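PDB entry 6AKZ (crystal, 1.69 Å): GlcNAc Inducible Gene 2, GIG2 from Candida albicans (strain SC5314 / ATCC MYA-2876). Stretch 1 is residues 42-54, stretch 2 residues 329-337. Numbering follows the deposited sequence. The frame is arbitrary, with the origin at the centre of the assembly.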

# COMPACT_ATOMS: atom_id res chain seq x y z
N LEU A 42 16.88 15.73 -10.55
CA LEU A 42 15.64 15.00 -10.48
C LEU A 42 14.63 15.43 -11.58
O LEU A 42 14.08 14.60 -12.30
N LEU A 43 14.41 16.74 -11.68
CA LEU A 43 13.53 17.27 -12.66
C LEU A 43 13.94 16.97 -14.08
O LEU A 43 13.07 16.63 -14.90
N VAL A 44 15.24 16.94 -14.34
CA VAL A 44 15.73 16.63 -15.65
C VAL A 44 15.36 15.17 -15.96
O VAL A 44 14.76 14.91 -16.96
N GLU A 45 15.62 14.27 -15.00
CA GLU A 45 15.30 12.81 -15.14
C GLU A 45 13.80 12.59 -15.26
O GLU A 45 13.38 11.71 -16.06
N ILE A 46 13.02 13.30 -14.45
CA ILE A 46 11.57 13.19 -14.52
C ILE A 46 11.08 13.52 -15.96
O ILE A 46 10.28 12.75 -16.55
N ASN A 47 11.58 14.60 -16.54
CA ASN A 47 11.06 14.99 -17.85
C ASN A 47 11.39 13.96 -18.93
O ASN A 47 10.53 13.62 -19.76
N LYS A 48 12.58 13.39 -18.86
CA LYS A 48 12.94 12.33 -19.75
C LYS A 48 12.10 11.05 -19.54
O LYS A 48 11.52 10.54 -20.50
N GLU A 49 11.98 10.60 -18.28
CA GLU A 49 11.45 9.25 -18.04
C GLU A 49 9.92 9.34 -18.13
O GLU A 49 9.30 8.41 -18.66
N PHE A 50 9.32 10.43 -17.66
CA PHE A 50 7.83 10.50 -17.62
C PHE A 50 7.30 10.76 -19.03
O PHE A 50 6.22 10.29 -19.36
N THR A 51 8.10 11.45 -19.85
CA THR A 51 7.82 11.53 -21.25
C THR A 51 7.77 10.15 -21.87
O THR A 51 6.83 9.88 -22.66
N GLU A 52 8.78 9.31 -21.64
CA GLU A 52 8.81 7.97 -22.21
C GLU A 52 7.56 7.19 -21.76
O GLU A 52 6.91 6.58 -22.53
N ILE A 53 7.17 7.34 -20.50
CA ILE A 53 6.03 6.60 -19.99
C ILE A 53 4.79 6.99 -20.76
O ILE A 53 4.03 6.15 -21.21
N ALA A 54 4.58 8.30 -20.83
CA ALA A 54 3.40 8.87 -21.53
C ALA A 54 3.32 8.37 -23.00
O ALA A 54 2.23 8.10 -23.53
N PRO A 329 2.65 19.08 -10.10
CA PRO A 329 2.35 19.00 -11.56
C PRO A 329 3.30 18.20 -12.44
O PRO A 329 2.86 17.70 -13.48
N HIS A 330 4.55 18.02 -12.04
CA HIS A 330 5.50 17.27 -12.80
C HIS A 330 5.15 15.78 -12.79
O HIS A 330 5.68 15.06 -13.60
N LEU A 331 4.33 15.34 -11.86
CA LEU A 331 3.91 13.94 -11.84
C LEU A 331 2.91 13.59 -12.93
O LEU A 331 2.83 12.44 -13.34
N HIS A 332 2.12 14.56 -13.39
CA HIS A 332 0.97 14.24 -14.16
C HIS A 332 1.27 13.58 -15.50
O HIS A 332 0.55 12.70 -15.90
N GLN A 333 2.40 13.90 -16.09
CA GLN A 333 2.77 13.39 -17.38
C GLN A 333 2.97 11.86 -17.35
O GLN A 333 2.82 11.17 -18.35
N GLY A 334 3.32 11.38 -16.18
CA GLY A 334 3.62 10.00 -15.97
C GLY A 334 2.50 9.02 -15.69
O GLY A 334 2.78 7.81 -15.52
N ILE A 335 1.27 9.52 -15.53
CA ILE A 335 0.15 8.73 -15.16
C ILE A 335 -0.42 7.98 -16.36
O ILE A 335 -0.66 8.56 -17.44
N ILE A 336 -0.54 6.68 -16.19
CA ILE A 336 -1.12 5.80 -17.17
C ILE A 336 -2.10 4.85 -16.57
O ILE A 336 -2.04 4.48 -15.37
N SER A 337 -3.02 4.38 -17.42
CA SER A 337 -3.87 3.24 -17.01
C SER A 337 -3.05 2.02 -16.93
O SER A 337 -2.07 1.87 -17.68

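One side of the 42-54 helix packs on a segment of helix-like turns, 329-334, that leads into a short strand at 336. The approach is tightest where F50 meets G334, with their CA atoms 4.5 Å apart, and wider where I46 meets H330, at 7.5 Å. The contact buries 555 Å² and no clear hydrogen bond crosses it; most of the close contacts are apolar or involve backbone atoms.

On the helix, I46, F50 and I53 point toward the other stretch, spaced so that they share one side. All three hold chi1 in the m well, one of the two that a helix readily accepts, since p would crowd the preceding turn. F50 (chi1 -65°) lies beside the turn backbone: CD2 is 3.4 Å from H330 O, which sits at the ring edge, and CE2 is 4.0 Å from L331 CD2, also near the ring plane. L331 starts away from the helix, but its m,t conformation brings its end back to that edge. Glycine suits the close approach at G334: an ideal CB there would lie 3.0 Å from F50 CD2, which is tight. F50 CB is 3.9 Å from G334 N.

At the first end, L43 leaves the helix sideways, and its m,t rotamer carries CD2 over a face of the H330 imidazole, 3.9 Å from the ring centroid and 14° off the normal, a CH-pi contact. H330 points toward the helix with chi1 m and chi2 near 81°, the turn that presents this face; its ND1 is hydrogen-bonded elsewhere in the structure. I46, m,t, sets CG2 3.8 Å from H330 O.

At the other end, I53, also m,t, places CG2 3.4 Å from G334 O and 3.7 Å from I336 CG2. I336 points toward the helix from the strand with chi1 p, so the two branched methyls meet.

Q333 is the long arm of the contact and gives up the most area, 105 Å². With chi1 and chi2 both t it reaches out to the helix, bringing its amide to N47 and T51. Its NE2 lies 2.9 Å from T51 OG1, while the T51 hydroxyl, chi1 m, donates to N47 O one turn back (OG1 to O, 2.6 Å). N47 OD1 and Q333 OE1 are two acceptors 3.5 Å apart and do not bond. A54 needs little reach: its CB sits 3.3 Å from Q333 O.

The rule is economical: beta-branched methyls turned inward by chi1, leucine ends brought in by m,t rotamers, one aromatic edge, and a glycine where the backbones come closest.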

# COMPACT_ATOMS: atom_id res chain seq x y z
CB LEU A 42 15.00 15.12 -9.11
CG LEU A 42 13.61 14.49 -8.97
CD1 LEU A 42 13.71 12.96 -9.16
CD2 LEU A 42 13.02 14.81 -7.64
CB LEU A 43 13.34 18.77 -12.45
CG LEU A 43 12.61 19.27 -11.22
CD1 LEU A 43 12.40 20.77 -11.34
CD2 LEU A 43 11.27 18.59 -10.91
CB VAL A 44 17.24 16.88 -15.76
CG1 VAL A 44 17.80 16.28 -17.05
CG2 VAL A 44 17.52 18.39 -15.63
CB GLU A 45 15.83 11.94 -14.00
CG GLU A 45 17.36 11.84 -13.99
CD GLU A 45 17.94 11.53 -15.36
OE1 GLU A 45 17.64 10.41 -15.87
OE2 GLU A 45 18.58 12.43 -15.98
CB ILE A 46 10.86 14.01 -13.46
CG1 ILE A 46 10.91 13.25 -12.12
CG2 ILE A 46 9.46 14.37 -13.82
CD1 ILE A 46 10.22 13.97 -10.95
CB ASN A 47 11.54 16.39 -18.23
CG ASN A 47 10.69 16.97 -19.35
OD1 ASN A 47 9.47 16.73 -19.42
ND2 ASN A 47 11.32 17.68 -20.25
CB LYS A 48 14.41 11.94 -19.64
CG LYS A 48 15.40 12.94 -20.18
CD LYS A 48 16.85 12.63 -19.77
CE LYS A 48 17.24 11.15 -19.83
NZ LYS A 48 17.16 10.57 -21.21
CB GLU A 49 11.85 8.71 -16.69
CG GLU A 49 11.21 7.36 -16.35
CD GLU A 49 11.79 6.61 -15.15
OE1 GLU A 49 12.99 6.27 -15.21
OE2 GLU A 49 11.04 6.31 -14.16
CB PHE A 50 7.20 11.45 -16.62
CG PHE A 50 7.44 11.12 -15.16
CD1 PHE A 50 8.24 10.03 -14.75
CD2 PHE A 50 6.83 11.91 -14.20
CE1 PHE A 50 8.46 9.78 -13.40
CE2 PHE A 50 7.00 11.62 -12.85
CZ PHE A 50 7.85 10.56 -12.46
CB THR A 51 8.81 12.46 -21.96
OG1 THR A 51 8.63 13.79 -21.49
CG2 THR A 51 8.65 12.44 -23.49
CB GLU A 52 10.11 7.25 -21.88
CG GLU A 52 10.14 5.83 -22.33
CD GLU A 52 11.43 5.05 -22.02
OE1 GLU A 52 12.46 5.46 -22.59
OE2 GLU A 52 11.40 3.91 -21.40
CB ILE A 53 5.79 6.82 -18.49
CG1 ILE A 53 6.92 6.20 -17.72
CG2 ILE A 53 4.39 6.27 -18.12
CD1 ILE A 53 6.85 6.46 -16.21
CB ALA A 54 3.49 10.37 -21.49
CB PRO A 329 2.38 20.47 -12.01
CG PRO A 329 3.37 21.09 -11.05
CD PRO A 329 3.10 20.42 -9.72
CB HIS A 330 6.92 17.41 -12.25
CG HIS A 330 7.45 18.81 -12.29
ND1 HIS A 330 7.14 19.75 -11.33
CD2 HIS A 330 8.32 19.41 -13.14
CE1 HIS A 330 7.77 20.88 -11.60
NE2 HIS A 330 8.48 20.71 -12.70
CB LEU A 331 3.34 13.55 -10.45
CG LEU A 331 4.27 13.70 -9.26
CD1 LEU A 331 3.48 13.27 -8.03
CD2 LEU A 331 5.61 12.94 -9.37
CB HIS A 332 0.05 15.42 -14.24
CG HIS A 332 -0.50 15.79 -12.88
ND1 HIS A 332 -1.68 16.48 -12.70
CD2 HIS A 332 -0.02 15.56 -11.63
CE1 HIS A 332 -1.90 16.66 -11.41
NE2 HIS A 332 -0.90 16.10 -10.74
CB GLN A 333 4.11 14.01 -17.75
CG GLN A 333 4.60 13.58 -19.10
CD GLN A 333 5.82 14.34 -19.57
OE1 GLN A 333 6.70 14.74 -18.79
NE2 GLN A 333 5.89 14.52 -20.86
CB ILE A 335 -0.94 9.57 -14.49
CG1 ILE A 335 -0.39 10.36 -13.28
CG2 ILE A 335 -2.05 8.70 -13.99
CD1 ILE A 335 -1.29 11.51 -12.90
CB ILE A 336 -0.02 4.99 -17.92
CG1 ILE A 336 0.92 4.27 -16.96
CG2 ILE A 336 0.75 5.93 -18.80
CD1 ILE A 336 1.73 3.23 -17.68
CB SER A 337 -4.98 2.98 -18.03
OG SER A 337 -5.84 4.07 -18.01